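Long-range contacts in telomere length regulator taz1 (Schizosaccharomyces pombe, PDB 4ZMI), which binds double-stranded telomeric DNA, regulates telomere length and function, and is required for the repression of telomere-adjacent genes, the chain here being its helical TRF-family domain: residues Phe137-Ala141 against Phe224-Phe228; Leu128-Glu133 against Val182-Trp187; Leu58-Asn62 against Phe104-Ile108. One frame throughout, in Å; residues are numbered along the deposited sequence.

Contact 1: Phe137-Ala141 against Phe224-Phe228; sequences FYGDA and FLLEF
Three phenylalanines, Phe-137, Phe-224 and Phe-228, form an aromatic cluster between two helical segments that run roughly antiparallel, their axes 10.7 Å apart at 148°. The Phe-137 ring stands at its middle and meets its two partners differently. Against Phe-224 the planes are nearly parallel, but the rings are slid apart until they barely overlap; the closest atoms are CE1 of Phe-137 and CE1 of Phe-224, 3.3 Å apart. Against Phe-228 the pair is T-shaped: Phe-137 presents its edge to the other ring's face, with CZ of Phe-137 3.9 Å from CG of Phe-228 and the planes at 63°. With CG of Phe-137 opposite its own backbone N (chi1 155°), the ring reaches across to helix 214-229. The methyl CB of Ala-141 packs 3.6 Å from CE1 of Phe-224, extending the apolar patch by one helical turn.

Beside the rings lies an acidic pair. OD2 of Asp-140 is 2.6 Å from OE2 of Glu-227, and the carboxylate planes stand almost perpendicular. At so small a separation one of the two acids probably carries a proton, which would ease the repulsion of two like charges. OE2 of Glu-227 is also hydrogen-bonded to ND1 of His-223, while OE1 of Glu-227 lies at the edge of the Phe-137 ring, 3.4 Å from CD1.

Helix 118-130 lies against the cluster as well: Ala-127 touches both Phe-137 and Phe-224, and Ile-123 touches Phe-228. Helix 95-107 adds Gln-102 against Phe-228, so the aromatic cluster joins four helices of the domain.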
loop_
_atom_site.group_PDB
_atom_site.type_symbol
_atom_site.label_atom_id
_atom_site.label_comp_id
_atom_site.label_asym_id
_atom_site.label_seq_id
_atom_site.Cartn_x
_atom_site.Cartn_y
_atom_site.Cartn_z
ATOM N N PHE A 137 -14.322 0.026 -6.834
ATOM C CA PHE A 137 -12.952 -0.328 -6.479
ATOM C C PHE A 137 -12.654 0.260 -5.105
ATOM O O PHE A 137 -11.756 -0.179 -4.388
ATOM C CB PHE A 137 -12.001 0.228 -7.538
ATOM C CG PHE A 137 -10.602 0.466 -7.053
ATOM C CD1 PHE A 137 -9.701 -0.584 -6.953
ATOM C CD2 PHE A 137 -10.177 1.749 -6.733
ATOM C CE1 PHE A 137 -8.407 -0.364 -6.525
ATOM C CE2 PHE A 137 -8.885 1.978 -6.303
ATOM C CZ PHE A 137 -7.994 0.922 -6.198
ATOM N N TYR A 138 -13.441 1.262 -4.749
ATOM C CA TYR A 138 -13.434 1.813 -3.415
ATOM C C TYR A 138 -13.832 0.750 -2.403
ATOM O O TYR A 138 -13.125 0.510 -1.420
ATOM C CB TYR A 138 -14.429 2.955 -3.351
ATOM C CG TYR A 138 -14.003 4.014 -2.398
ATOM C CD1 TYR A 138 -13.037 4.939 -2.764
ATOM C CD2 TYR A 138 -14.539 4.083 -1.124
ATOM C CE1 TYR A 138 -12.623 5.922 -1.889
ATOM C CE2 TYR A 138 -14.132 5.060 -0.238
ATOM C CZ TYR A 138 -13.170 5.980 -0.627
ATOM O OH TYR A 138 -12.757 6.964 0.240
ATOM N N GLY A 139 -14.985 0.128 -2.654
ATOM C CA GLY A 139 -15.516 -0.917 -1.800
ATOM C C GLY A 139 -14.480 -1.961 -1.437
ATOM O O GLY A 139 -14.321 -2.284 -0.266
ATOM N N ASP A 140 -13.771 -2.472 -2.442
ATOM C CA ASP A 140 -12.643 -3.383 -2.238
ATOM C C ASP A 140 -11.553 -2.791 -1.326
ATOM O O ASP A 140 -10.912 -3.512 -0.559
ATOM C CB ASP A 140 -12.027 -3.768 -3.594
ATOM C CG ASP A 140 -13.015 -4.511 -4.512
ATOM O OD1 ASP A 140 -14.203 -4.672 -4.133
ATOM O OD2 ASP A 140 -12.610 -4.923 -5.622
ATOM N N ALA A 141 -11.324 -1.484 -1.423
ATOM C CA ALA A 141 -10.304 -0.848 -0.597
ATOM C C ALA A 141 -10.767 -0.761 0.858
ATOM O O ALA A 141 -9.983 -0.983 1.780
ATOM C CB ALA A 141 -9.940 0.521 -1.145
ATOM N N PHE A 224 -6.347 -6.765 -5.527
ATOM C CA PHE A 224 -6.561 -5.330 -5.340
ATOM C C PHE A 224 -5.501 -4.475 -6.018
ATOM O O PHE A 224 -5.822 -3.458 -6.622
ATOM C CB PHE A 224 -6.628 -4.974 -3.858
ATOM C CG PHE A 224 -6.711 -3.497 -3.600
ATOM C CD1 PHE A 224 -7.908 -2.829 -3.738
ATOM C CD2 PHE A 224 -5.597 -2.784 -3.217
ATOM C CE1 PHE A 224 -7.991 -1.481 -3.493
ATOM C CE2 PHE A 224 -5.675 -1.434 -2.980
ATOM C CZ PHE A 224 -6.872 -0.781 -3.118
ATOM N N LEU A 225 -4.242 -4.889 -5.915
ATOM C CA LEU A 225 -3.153 -4.182 -6.573
ATOM C C LEU A 225 -3.277 -4.297 -8.090
ATOM O O LEU A 225 -2.695 -3.511 -8.826
ATOM C CB LEU A 225 -1.790 -4.733 -6.129
ATOM C CG LEU A 225 -1.415 -4.756 -4.641
ATOM C CD1 LEU A 225 0.026 -5.221 -4.438
ATOM C CD2 LEU A 225 -1.624 -3.402 -3.996
ATOM N N LEU A 226 -4.019 -5.294 -8.559
ATOM C CA LEU A 226 -4.224 -5.471 -9.991
ATOM C C LEU A 226 -5.308 -4.542 -10.525
ATOM O O LEU A 226 -5.108 -3.908 -11.557
ATOM C CB LEU A 226 -4.558 -6.925 -10.326
ATOM C CG LEU A 226 -3.390 -7.908 -10.381
ATOM C CD1 LEU A 226 -3.898 -9.334 -10.501
ATOM C CD2 LEU A 226 -2.471 -7.578 -11.531
ATOM N N GLU A 227 -6.448 -4.465 -9.833
ATOM C CA GLU A 227 -7.492 -3.488 -10.163
ATOM C C GLU A 227 -6.910 -2.084 -10.207
ATOM O O GLU A 227 -7.152 -1.331 -11.148
ATOM C CB GLU A 227 -8.599 -3.467 -9.111
ATOM C CG GLU A 227 -9.213 -4.791 -8.748
ATOM C CD GLU A 227 -10.267 -4.631 -7.673
ATOM O OE1 GLU A 227 -11.027 -3.638 -7.721
ATOM O OE2 GLU A 227 -10.322 -5.488 -6.770
ATOM N N PHE A 228 -6.170 -1.735 -9.154
ATOM C CA PHE A 228 -5.496 -0.444 -9.048
ATOM C C PHE A 228 -4.677 -0.228 -10.321
ATOM O O PHE A 228 -4.723 0.846 -10.915
ATOM C CB PHE A 228 -4.603 -0.435 -7.793
ATOM C CG PHE A 228 -4.262 0.947 -7.250
ATOM C CD1 PHE A 228 -3.927 1.102 -5.910
ATOM C CD2 PHE A 228 -4.242 2.075 -8.060
ATOM C CE1 PHE A 228 -3.597 2.345 -5.385
ATOM C CE2 PHE A 228 -3.907 3.334 -7.531
ATOM C CZ PHE A 228 -3.582 3.458 -6.201
#

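Contact 2: Leu128-Glu133 against Val182-Trp187; sequences LLSADE and VCGQVW
The backbones of Leu-129 and Gly-184, and of Ala-131 and Val-186, are joined by two hydrogen bonds where helix 118-130 ends and helix 185-189 begins. Gly-184 N donates to Leu-129 O at 2.7 Å, approaching almost head-on to the carbonyl (C=O...N angle 163°). Val-186 N reaches Ala-131 O at 3.2 Å from within the carbonyl plane, on a lone pair. A water ties the same ends together, donating to Leu-128 O and weakly accepting from Trp-187 N. Gly-184 is so tightly enclosed that a CB there would collide with Ser-130 O and Asp-132 N.

Among the side chains, Trp-187 makes the main apolar contact. CD2 of Leu-129 sits over the centre of its six-membered ring, 3.6 Å from the centroid, as a CH-pi contact, with the two side chains lying alongside and pointing the same way. CB of Leu-128 meets the indole at its edge, 4.0 Å from CZ3 of Trp-187. A chi1 of -176° swings the indole to the side of its carbonyl carbon and so brings it against Leu-129. The indole also touches Ile-192, Cys-193 and Leu-196 of helix 192-203. An alanine here would remove the indole and would probably leave the Leu-129 methyl without the surface it rests on, opening a gap toward helix 192-203. Further along, CG2 of Val-186 is pressed to 3.0 Å from Ala-131 O, a tight contact, and CB of Asp-132 lies 3.4 Å from CB of Gln-185.

Leu-129 touches Leu-171 and Val-182 touches Tyr-173, two residues of the magnesium site. The geometry is that of two helix ends meeting in an all-helical domain: carbonyls near a C-terminal end receive N-H groups at the N-terminal start of another helix.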
loop_
_atom_site.group_PDB
_atom_site.type_symbol
_atom_site.label_atom_id
_atom_site.label_comp_id
_atom_site.label_asym_id
_atom_site.label_seq_id
_atom_site.Cartn_x
_atom_site.Cartn_y
_atom_site.Cartn_z
ATOM N N LEU A 128 -8.030 5.178 -1.145
ATOM C CA LEU A 128 -9.214 5.773 -0.541
ATOM C C LEU A 128 -9.231 7.289 -0.644
ATOM O O LEU A 128 -10.299 7.901 -0.685
ATOM C CB LEU A 128 -9.339 5.356 0.922
ATOM C CG LEU A 128 -9.713 3.898 1.210
ATOM C CD1 LEU A 128 -9.830 3.678 2.715
ATOM C CD2 LEU A 128 -11.025 3.531 0.521
ATOM N N LEU A 129 -8.049 7.901 -0.663
ATOM C CA LEU A 129 -7.952 9.360 -0.690
ATOM C C LEU A 129 -8.069 9.864 -2.116
ATOM O O LEU A 129 -8.481 10.983 -2.349
ATOM C CB LEU A 129 -6.626 9.831 -0.093
ATOM C CG LEU A 129 -6.528 9.748 1.427
ATOM C CD1 LEU A 129 -5.070 9.727 1.848
ATOM C CD2 LEU A 129 -7.234 10.913 2.061
ATOM N N SER A 130 -7.697 9.016 -3.064
ATOM C CA SER A 130 -7.621 9.410 -4.457
ATOM C C SER A 130 -8.988 9.458 -5.101
ATOM O O SER A 130 -9.289 10.357 -5.872
ATOM C CB SER A 130 -6.780 8.403 -5.218
ATOM O OG SER A 130 -5.434 8.528 -4.848
ATOM N N ALA A 131 -9.810 8.464 -4.800
ATOM C CA ALA A 131 -11.069 8.322 -5.502
ATOM C C ALA A 131 -12.053 9.462 -5.246
ATOM O O ALA A 131 -12.543 9.641 -4.133
ATOM C CB ALA A 131 -11.710 6.991 -5.170
ATOM N N ASP A 132 -12.308 10.248 -6.283
ATOM C CA ASP A 132 -13.533 11.031 -6.357
ATOM C C ASP A 132 -14.408 10.266 -7.325
ATOM O O ASP A 132 -15.585 9.995 -7.067
ATOM C CB ASP A 132 -13.284 12.461 -6.868
ATOM C CG ASP A 132 -12.158 12.546 -7.857
ATOM O OD1 ASP A 132 -11.381 13.531 -7.804
ATOM O OD2 ASP A 132 -12.056 11.633 -8.696
ATOM N N GLU A 133 -13.765 9.889 -8.427
ATOM C CA GLU A 133 -14.369 9.176 -9.542
ATOM C C GLU A 133 -15.303 8.047 -9.090
ATOM O O GLU A 133 -15.117 7.452 -8.023
ATOM C CB GLU A 133 -13.259 8.652 -10.480
ATOM C CG GLU A 133 -12.411 9.752 -11.181
ATOM C CD GLU A 133 -10.889 9.636 -10.946
ATOM O OE1 GLU A 133 -10.474 9.118 -9.888
ATOM O OE2 GLU A 133 -10.104 10.078 -11.818
ATOM N N VAL A 182 -6.462 17.177 0.605
ATOM C CA VAL A 182 -5.873 16.469 -0.532
ATOM C C VAL A 182 -6.743 15.369 -1.131
ATOM O O VAL A 182 -6.395 14.797 -2.161
ATOM C CB VAL A 182 -4.521 15.861 -0.169
ATOM C CG1 VAL A 182 -3.639 16.922 0.469
ATOM C CG2 VAL A 182 -4.708 14.667 0.784
ATOM N N CYS A 183 -7.876 15.077 -0.507
ATOM C CA CYS A 183 -8.665 13.917 -0.919
ATOM C C CYS A 183 -9.543 14.157 -2.143
ATOM O O CYS A 183 -9.749 15.288 -2.549
ATOM C CB CYS A 183 -9.545 13.460 0.241
ATOM S SG CYS A 183 -10.715 14.713 0.787
ATOM N N GLY A 184 -10.071 13.079 -2.715
ATOM C CA GLY A 184 -11.085 13.174 -3.752
ATOM C C GLY A 184 -12.479 13.334 -3.164
ATOM O O GLY A 184 -12.637 13.557 -1.965
ATOM N N GLN A 185 -13.494 13.208 -4.005
ATOM C CA GLN A 185 -14.872 13.427 -3.588
ATOM C C GLN A 185 -15.338 12.431 -2.541
ATOM O O GLN A 185 -15.999 12.805 -1.574
ATOM C CB GLN A 185 -15.830 13.382 -4.784
ATOM C CG GLN A 185 -17.278 13.725 -4.433
ATOM C CD GLN A 185 -18.248 13.448 -5.571
ATOM O OE1 GLN A 185 -17.839 13.228 -6.715
ATOM N NE2 GLN A 185 -19.544 13.452 -5.260
ATOM N N VAL A 186 -14.997 11.165 -2.731
ATOM C CA VAL A 186 -15.574 10.114 -1.909
ATOM C C VAL A 186 -15.221 10.287 -0.439
ATOM O O VAL A 186 -16.044 10.030 0.440
ATOM C CB VAL A 186 -15.125 8.734 -2.382
ATOM C CG1 VAL A 186 -15.871 7.661 -1.612
ATOM C CG2 VAL A 186 -15.378 8.585 -3.873
ATOM N N TRP A 187 -13.997 10.734 -0.180
ATOM C CA TRP A 187 -13.501 10.839 1.183
ATOM C C TRP A 187 -14.337 11.781 2.018
ATOM O O TRP A 187 -14.745 11.442 3.125
ATOM C CB TRP A 187 -12.062 11.311 1.183
ATOM C CG TRP A 187 -11.429 11.353 2.544
ATOM C CD1 TRP A 187 -11.428 12.402 3.422
ATOM C CD2 TRP A 187 -10.667 10.316 3.160
ATOM N NE1 TRP A 187 -10.717 12.076 4.548
ATOM C CE2 TRP A 187 -10.237 10.798 4.411
ATOM C CE3 TRP A 187 -10.318 9.019 2.786
ATOM C CZ2 TRP A 187 -9.488 10.028 5.291
ATOM C CZ3 TRP A 187 -9.559 8.255 3.658
ATOM C CH2 TRP A 187 -9.152 8.761 4.893
HETATM O O HOH W 1 -11.424 9.915 -1.971
#

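Contact 3: Leu58-Asn62 against Phe104-Ile108; sequences LYEFN and FTGLI
Phe-61 and Phe-104 meet as a T-shaped pair, the edge of the first ring directed at the face of the second, with centroids 5.1 Å apart and planes at 84°. CD2 of Phe-61 is the touching atom, 3.5 Å from CZ of Phe-104 and displaced toward the rim of that face. The opposite face is covered by CG2 of Ile-108, four residues further along the same segment, so the Phe-104 ring is sandwiched. Its edge is occupied too: CZ points at Leu-58 O, and CD2 of Leu-58 comes within 3.6 Å of CE1 of Phe-104. The first torsion of Phe-104 (chi1 170°) extends the side chain away from its own amide nitrogen, carrying the ring toward helix 52-68.

Next to the ring, CB of Asn-62 lies 3.6 Å from CD1 of Ile-108 and 3.8 Å from CE2 of Phe-104. The Asn-62 amide is the polar fringe here, with ND2 of Asn-62 passing 4.0 Å from CG2 of Thr-105. The Thr-105 hydroxyl is hydrogen-bonded to Gln-102 O and Thr-75 OG1, which probably sets the rotation of the side chain and so the place of its methyl.

Further out, Phe-61 is backed by Ile-18, Met-21 and Lys-25 of helix 5-35, which probably helps to hold the ring, while Leu-58 and Tyr-59 reach Leu-111.

The two segments share no hydrogen bond; Leu-58 O instead accepts the backbone N-H of Asn-62 within its own helix. Cohesion between these two segments therefore rests mainly on shape and on dispersion between carbon surfaces, probably helped slightly by the aromatic C-H edges turned toward a ring face and a carbonyl oxygen.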
loop_
_atom_site.group_PDB
_atom_site.type_symbol
_atom_site.label_atom_id
_atom_site.label_comp_id
_atom_site.label_asym_id
_atom_site.label_seq_id
_atom_site.Cartn_x
_atom_site.Cartn_y
_atom_site.Cartn_z
ATOM N N LEU A 58 15.034 -9.143 -2.832
ATOM C CA LEU A 58 13.799 -8.370 -2.771
ATOM C C LEU A 58 13.974 -7.106 -1.921
ATOM O O LEU A 58 13.648 -6.009 -2.372
ATOM C CB LEU A 58 12.634 -9.225 -2.255
ATOM C CG LEU A 58 11.978 -10.175 -3.264
ATOM C CD1 LEU A 58 10.958 -11.061 -2.574
ATOM C CD2 LEU A 58 11.321 -9.401 -4.406
ATOM N N TYR A 59 14.510 -7.261 -0.711
ATOM C CA TYR A 59 14.724 -6.121 0.178
ATOM C C TYR A 59 15.798 -5.147 -0.323
ATOM O O TYR A 59 15.677 -3.937 -0.095
ATOM C CB TYR A 59 15.011 -6.575 1.617
ATOM C CG TYR A 59 13.782 -7.065 2.369
ATOM C CD1 TYR A 59 13.138 -8.242 1.997
ATOM C CD2 TYR A 59 13.265 -6.356 3.456
ATOM C CE1 TYR A 59 12.012 -8.701 2.676
ATOM C CE2 TYR A 59 12.131 -6.812 4.145
ATOM C CZ TYR A 59 11.512 -7.987 3.744
ATOM O OH TYR A 59 10.395 -8.464 4.405
ATOM N N GLU A 60 16.834 -5.644 -1.007
ATOM C CA GLU A 60 17.862 -4.736 -1.532
ATOM C C GLU A 60 17.308 -3.850 -2.648
ATOM O O GLU A 60 17.590 -2.651 -2.692
ATOM C CB GLU A 60 19.136 -5.472 -1.997
ATOM C CG GLU A 60 19.017 -6.153 -3.358
ATOM C CD GLU A 60 20.341 -6.638 -3.898
ATOM O OE1 GLU A 60 21.313 -5.857 -3.845
ATOM O OE2 GLU A 60 20.406 -7.792 -4.379
ATOM N N PHE A 61 16.514 -4.428 -3.543
ATOM C CA PHE A 61 15.906 -3.630 -4.592
ATOM C C PHE A 61 14.970 -2.573 -3.994
ATOM O O PHE A 61 14.958 -1.424 -4.441
ATOM C CB PHE A 61 15.151 -4.521 -5.559
ATOM C CG PHE A 61 14.450 -3.770 -6.650
ATOM C CD1 PHE A 61 15.169 -3.205 -7.685
ATOM C CD2 PHE A 61 13.073 -3.644 -6.650
ATOM C CE1 PHE A 61 14.526 -2.521 -8.695
ATOM C CE2 PHE A 61 12.424 -2.963 -7.659
ATOM C CZ PHE A 61 13.148 -2.401 -8.681
ATOM N N ASN A 62 14.204 -2.962 -2.973
ATOM C CA ASN A 62 13.295 -2.039 -2.301
ATOM C C ASN A 62 14.037 -0.962 -1.554
ATOM O O ASN A 62 13.595 0.170 -1.493
ATOM C CB ASN A 62 12.390 -2.793 -1.329
ATOM C CG ASN A 62 11.551 -1.875 -0.481
ATOM O OD1 ASN A 62 11.879 -1.616 0.675
ATOM N ND2 ASN A 62 10.449 -1.392 -1.040
ATOM N N PHE A 104 4.914 -3.644 -6.576
ATOM C CA PHE A 104 6.062 -4.285 -5.948
ATOM C C PHE A 104 6.143 -3.943 -4.473
ATOM O O PHE A 104 6.354 -4.820 -3.645
ATOM C CB PHE A 104 7.376 -3.903 -6.637
ATOM C CG PHE A 104 8.596 -4.358 -5.886
ATOM C CD1 PHE A 104 9.044 -5.660 -5.998
ATOM C CD2 PHE A 104 9.264 -3.501 -5.038
ATOM C CE1 PHE A 104 10.150 -6.088 -5.299
ATOM C CE2 PHE A 104 10.361 -3.927 -4.329
ATOM C CZ PHE A 104 10.811 -5.213 -4.464
ATOM N N THR A 105 5.977 -2.663 -4.148
ATOM C CA THR A 105 6.097 -2.238 -2.762
ATOM C C THR A 105 4.954 -2.821 -1.931
ATOM O O THR A 105 5.135 -3.137 -0.761
ATOM C CB THR A 105 6.188 -0.709 -2.624
ATOM O OG1 THR A 105 5.025 -0.090 -3.187
ATOM C CG2 THR A 105 7.427 -0.202 -3.354
ATOM N N GLY A 106 3.785 -2.975 -2.544
ATOM C CA GLY A 106 2.686 -3.669 -1.899
ATOM C C GLY A 106 2.966 -5.153 -1.650
ATOM O O GLY A 106 2.906 -5.596 -0.505
ATOM N N LEU A 107 3.293 -5.896 -2.715
ATOM C CA LEU A 107 3.487 -7.358 -2.676
ATOM C C LEU A 107 4.478 -7.815 -1.613
ATOM O O LEU A 107 4.181 -8.710 -0.845
ATOM C CB LEU A 107 4.004 -7.854 -4.019
ATOM C CG LEU A 107 3.289 -8.869 -4.908
ATOM C CD1 LEU A 107 4.354 -9.573 -5.782
ATOM C CD2 LEU A 107 2.445 -9.862 -4.132
ATOM N N ILE A 108 5.660 -7.209 -1.572
ATOM C CA ILE A 108 6.704 -7.652 -0.643
ATOM C C ILE A 108 6.386 -7.305 0.806
ATOM O O ILE A 108 7.035 -7.814 1.726
ATOM C CB ILE A 108 8.091 -7.036 -0.964
ATOM C CG1 ILE A 108 8.125 -5.540 -0.653
ATOM C CG2 ILE A 108 8.485 -7.261 -2.409
ATOM C CD1 ILE A 108 9.467 -4.923 -0.914
#

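Overall arrangement
The three contacts are spread through one helical TRF-family domain. Contact 3 closes first along the chain, joining helices 52-68 and 95-107; contacts 1 and 2 follow, with their segments alternating. Contacts 1 and 2 have centres about 14 Å apart and touch directly: Tyr-138 OH probably hydrogen-bonds to Leu-128 O, and the ring packs on Val-186 and Ala-131, so that Tyr-138 of helix 137-154 meets both sides of contact 2. The centre of contact 3 is about 20 Å from that of contact 1, linked through Leu-225 packing on Gly-106 and Leu-107, and about 27 Å from that of contact 2. Helix 214-229 thus touches both helix 95-107 and helix 137-154, lying between the earlier and later helices.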